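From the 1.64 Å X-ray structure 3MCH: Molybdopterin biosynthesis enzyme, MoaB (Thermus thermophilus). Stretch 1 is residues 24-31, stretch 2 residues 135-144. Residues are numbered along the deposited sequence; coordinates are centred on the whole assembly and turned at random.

Stretch 1 (24-31) LAIREVLA
Stretch 2 (135-144) ARESLEAVLP

Both stretches are largely helical and belong to one chain. Stretch 1 is helix through Leu30. Stretch 2 enters already helical at Ala135. Both helices begin earlier in the chain. Their axes run nearly parallel, with a signed crossing angle of -24° and a closest approach of 9.1 Å. The register pairs Ala25 with Arg136 (CA to CA 6.0 Å), Val29 with Glu140 (CA to CA 6.5 Å) and Leu30 with Leu143 (CA to CA 7.9 Å). Helical phi/psi near -65/-40 serves most residues. In stretch 1 the i to i-4 hydrogen bonds include Val29 N to Ala25 O at 3.3 Å and Leu30 N to Ile26 O at 3.2 Å. Ala31 leaves the helix at -45/128.

No direct hydrogen bond joins the stretches. Apolar contact and one water link them, and 448 Å² is buried in total.

Ala135 points its CB toward stretch 1. Ile26 is m, m. Its CA-to-CB bond lies sideways, but its end comes nearer, and Ile26 CD1 sits 3.4 Å from Ala135 CB. This is an apolar contact between two methyl groups.

Arg136 is sideways, with chi1 t, chi2 t, chi3 m and chi4 120°. Its aliphatic part packs on valine: Arg136 CG is 3.9 Å from Val29 CG2. Its guanidinium meets Ala25 obliquely, with Arg136 NH2 4.0 Å from Ala25 CB. The O of water 1 accepts from Arg136 NE at 3.0 Å. The same water O donates to Ala25 O at 2.8 Å and to Glu28 OE1 at 2.7 Å. The water thus links the arginine to the glutamate without direct contact. Glu28 is m, t, with chi3 -48°.

Glu137 points away, and Ser138 lies sideways without contact. Both are m at chi1, and their side chains hydrogen-bond elsewhere in the structure.

Leu139 points toward stretch 1 as t, p. Its CD2 meets three side chains: Leu139 CD2 is 3.7 Å from Ile26 CD1, 3.7 Å from Val29 CB and 4.1 Å from Leu30 CD2. Leu30 is m, t. These contacts form the apolar centre of the packing; Leu139, Ile26 and Leu30 are buried and Val29 is partly exposed. Leu139 N donates a hydrogen bond to Ala135 O at 2.9 Å.

Glu140 is sideways, m, t, with chi3 -47°. Its methylene carbon CG lies 3.9 Å from Val29 CG1, so this contact is with carbon, not charge. Val29 is t and points toward stretch 2.

Ala141 and Val142 (chi1 m) make no contact.

Leu143, at -44/-45, points toward stretch 1 as t, p. Leu143 CD2 is 3.8 Å from Val29 O and 4.0 Å from Val29 CG1. Leu143 N donates a hydrogen bond to Leu139 O at 2.9 Å. Pro144, C-gamma exo at -56/-30, is exposed and out of reach.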

# COMPACT_ATOMS: atom_id res chain seq x y z
N LEU B 24 -17.22 -19.44 -10.65
CA LEU B 24 -18.07 -20.17 -9.72
C LEU B 24 -17.67 -19.99 -8.26
O LEU B 24 -18.52 -19.92 -7.38
CB LEU B 24 -18.09 -21.66 -10.06
CG LEU B 24 -18.70 -22.02 -11.42
CD1 LEU B 24 -18.63 -23.52 -11.61
CD2 LEU B 24 -20.14 -21.55 -11.49
N ALA B 25 -16.36 -19.94 -8.00
CA ALA B 25 -15.87 -19.77 -6.64
C ALA B 25 -16.30 -18.41 -6.11
O ALA B 25 -16.68 -18.27 -4.95
CB ALA B 25 -14.36 -19.90 -6.60
N ILE B 26 -16.23 -17.40 -6.97
CA ILE B 26 -16.61 -16.05 -6.60
C ILE B 26 -18.10 -15.99 -6.24
O ILE B 26 -18.47 -15.43 -5.21
CB ILE B 26 -16.28 -15.05 -7.73
CG1 ILE B 26 -14.75 -14.96 -7.88
CG2 ILE B 26 -16.89 -13.69 -7.42
CD1 ILE B 26 -13.93 -14.61 -6.62
N ARG B 27 -18.95 -16.57 -7.08
CA ARG B 27 -20.38 -16.57 -6.79
C ARG B 27 -20.68 -17.18 -5.42
O ARG B 27 -21.55 -16.70 -4.68
CB ARG B 27 -21.13 -17.36 -7.86
CG ARG B 27 -21.43 -16.60 -9.14
CD ARG B 27 -22.23 -17.49 -10.08
NE ARG B 27 -22.60 -16.83 -11.33
CZ ARG B 27 -23.71 -16.11 -11.51
NH1 ARG B 27 -24.57 -15.94 -10.52
NH2 ARG B 27 -23.96 -15.58 -12.70
N GLU B 28 -19.96 -18.25 -5.07
CA GLU B 28 -20.16 -18.93 -3.79
C GLU B 28 -19.88 -18.02 -2.60
O GLU B 28 -20.61 -18.03 -1.61
CB GLU B 28 -19.28 -20.17 -3.71
CG GLU B 28 -19.43 -21.11 -4.90
CD GLU B 28 -18.60 -22.38 -4.76
OE1 GLU B 28 -17.40 -22.28 -4.43
OE2 GLU B 28 -19.16 -23.47 -4.98
N VAL B 29 -18.80 -17.25 -2.69
CA VAL B 29 -18.45 -16.35 -1.60
C VAL B 29 -19.54 -15.31 -1.37
O VAL B 29 -19.88 -14.99 -0.23
CB VAL B 29 -17.12 -15.61 -1.89
CG1 VAL B 29 -16.83 -14.61 -0.78
CG2 VAL B 29 -15.98 -16.61 -2.02
N LEU B 30 -20.09 -14.81 -2.47
CA LEU B 30 -21.13 -13.78 -2.41
C LEU B 30 -22.50 -14.30 -1.99
O LEU B 30 -23.30 -13.55 -1.41
CB LEU B 30 -21.25 -13.10 -3.78
CG LEU B 30 -19.97 -12.46 -4.31
CD1 LEU B 30 -20.19 -11.98 -5.74
CD2 LEU B 30 -19.57 -11.30 -3.41
N ALA B 31 -22.76 -15.57 -2.27
CA ALA B 31 -24.04 -16.20 -1.94
C ALA B 31 -24.52 -15.86 -0.52
O ALA B 31 -23.78 -16.03 0.45
CB ALA B 31 -23.92 -17.71 -2.11
N ALA B 135 -8.81 -16.43 -5.72
CA ALA B 135 -9.94 -15.50 -5.80
C ALA B 135 -10.81 -15.65 -4.56
O ALA B 135 -11.27 -14.67 -3.97
CB ALA B 135 -10.76 -15.77 -7.05
N ARG B 136 -11.03 -16.89 -4.15
CA ARG B 136 -11.86 -17.17 -2.98
C ARG B 136 -11.32 -16.55 -1.70
O ARG B 136 -12.04 -15.86 -0.98
CB ARG B 136 -12.00 -18.68 -2.80
CG ARG B 136 -12.95 -19.09 -1.68
CD ARG B 136 -12.95 -20.60 -1.49
NE ARG B 136 -13.19 -21.32 -2.74
CZ ARG B 136 -12.34 -22.19 -3.28
NH1 ARG B 136 -11.19 -22.46 -2.67
NH2 ARG B 136 -12.64 -22.80 -4.42
N GLU B 137 -10.05 -16.81 -1.41
CA GLU B 137 -9.45 -16.28 -0.19
C GLU B 137 -9.38 -14.76 -0.19
O GLU B 137 -9.64 -14.12 0.83
CB GLU B 137 -8.05 -16.87 0.01
CG GLU B 137 -8.04 -18.38 0.15
CD GLU B 137 -6.75 -18.89 0.76
OE1 GLU B 137 -5.67 -18.42 0.35
OE2 GLU B 137 -6.83 -19.77 1.65
N SER B 138 -9.03 -14.18 -1.34
CA SER B 138 -8.95 -12.73 -1.43
C SER B 138 -10.32 -12.08 -1.26
O SER B 138 -10.45 -11.04 -0.61
CB SER B 138 -8.35 -12.31 -2.78
OG SER B 138 -7.01 -12.75 -2.89
N LEU B 139 -11.35 -12.69 -1.83
CA LEU B 139 -12.69 -12.13 -1.73
C LEU B 139 -13.26 -12.30 -0.32
O LEU B 139 -13.94 -11.42 0.19
CB LEU B 139 -13.62 -12.75 -2.78
CG LEU B 139 -15.04 -12.17 -2.87
CD1 LEU B 139 -15.00 -10.67 -3.15
CD2 LEU B 139 -15.80 -12.90 -3.98
N GLU B 140 -12.97 -13.43 0.31
CA GLU B 140 -13.46 -13.66 1.67
C GLU B 140 -12.81 -12.67 2.63
O GLU B 140 -13.41 -12.30 3.64
CB GLU B 140 -13.16 -15.09 2.12
CG GLU B 140 -13.90 -16.14 1.32
CD GLU B 140 -13.64 -17.55 1.81
OE1 GLU B 140 -12.46 -17.88 2.04
OE2 GLU B 140 -14.61 -18.32 1.97
N ALA B 141 -11.59 -12.24 2.31
CA ALA B 141 -10.88 -11.29 3.16
C ALA B 141 -11.54 -9.91 3.14
O ALA B 141 -11.54 -9.20 4.15
CB ALA B 141 -9.42 -11.18 2.72
N VAL B 142 -12.11 -9.53 2.00
CA VAL B 142 -12.76 -8.23 1.88
C VAL B 142 -14.26 -8.27 2.20
O VAL B 142 -14.84 -7.25 2.55
CB VAL B 142 -12.58 -7.63 0.46
CG1 VAL B 142 -11.10 -7.47 0.14
CG2 VAL B 142 -13.25 -8.51 -0.57
N LEU B 143 -14.87 -9.45 2.08
CA LEU B 143 -16.30 -9.60 2.30
C LEU B 143 -16.90 -8.89 3.52
O LEU B 143 -17.96 -8.26 3.41
CB LEU B 143 -16.66 -11.09 2.37
CG LEU B 143 -18.16 -11.43 2.45
CD1 LEU B 143 -18.87 -10.87 1.22
CD2 LEU B 143 -18.34 -12.94 2.53
N PRO B 144 -16.25 -8.97 4.69
CA PRO B 144 -16.79 -8.31 5.88
C PRO B 144 -17.05 -6.81 5.78
O PRO B 144 -17.95 -6.29 6.44
CB PRO B 144 -15.74 -8.63 6.95
CG PRO B 144 -15.24 -9.97 6.53
CD PRO B 144 -15.07 -9.79 5.03
O HOH W 1 -15.94 -20.31 -3.22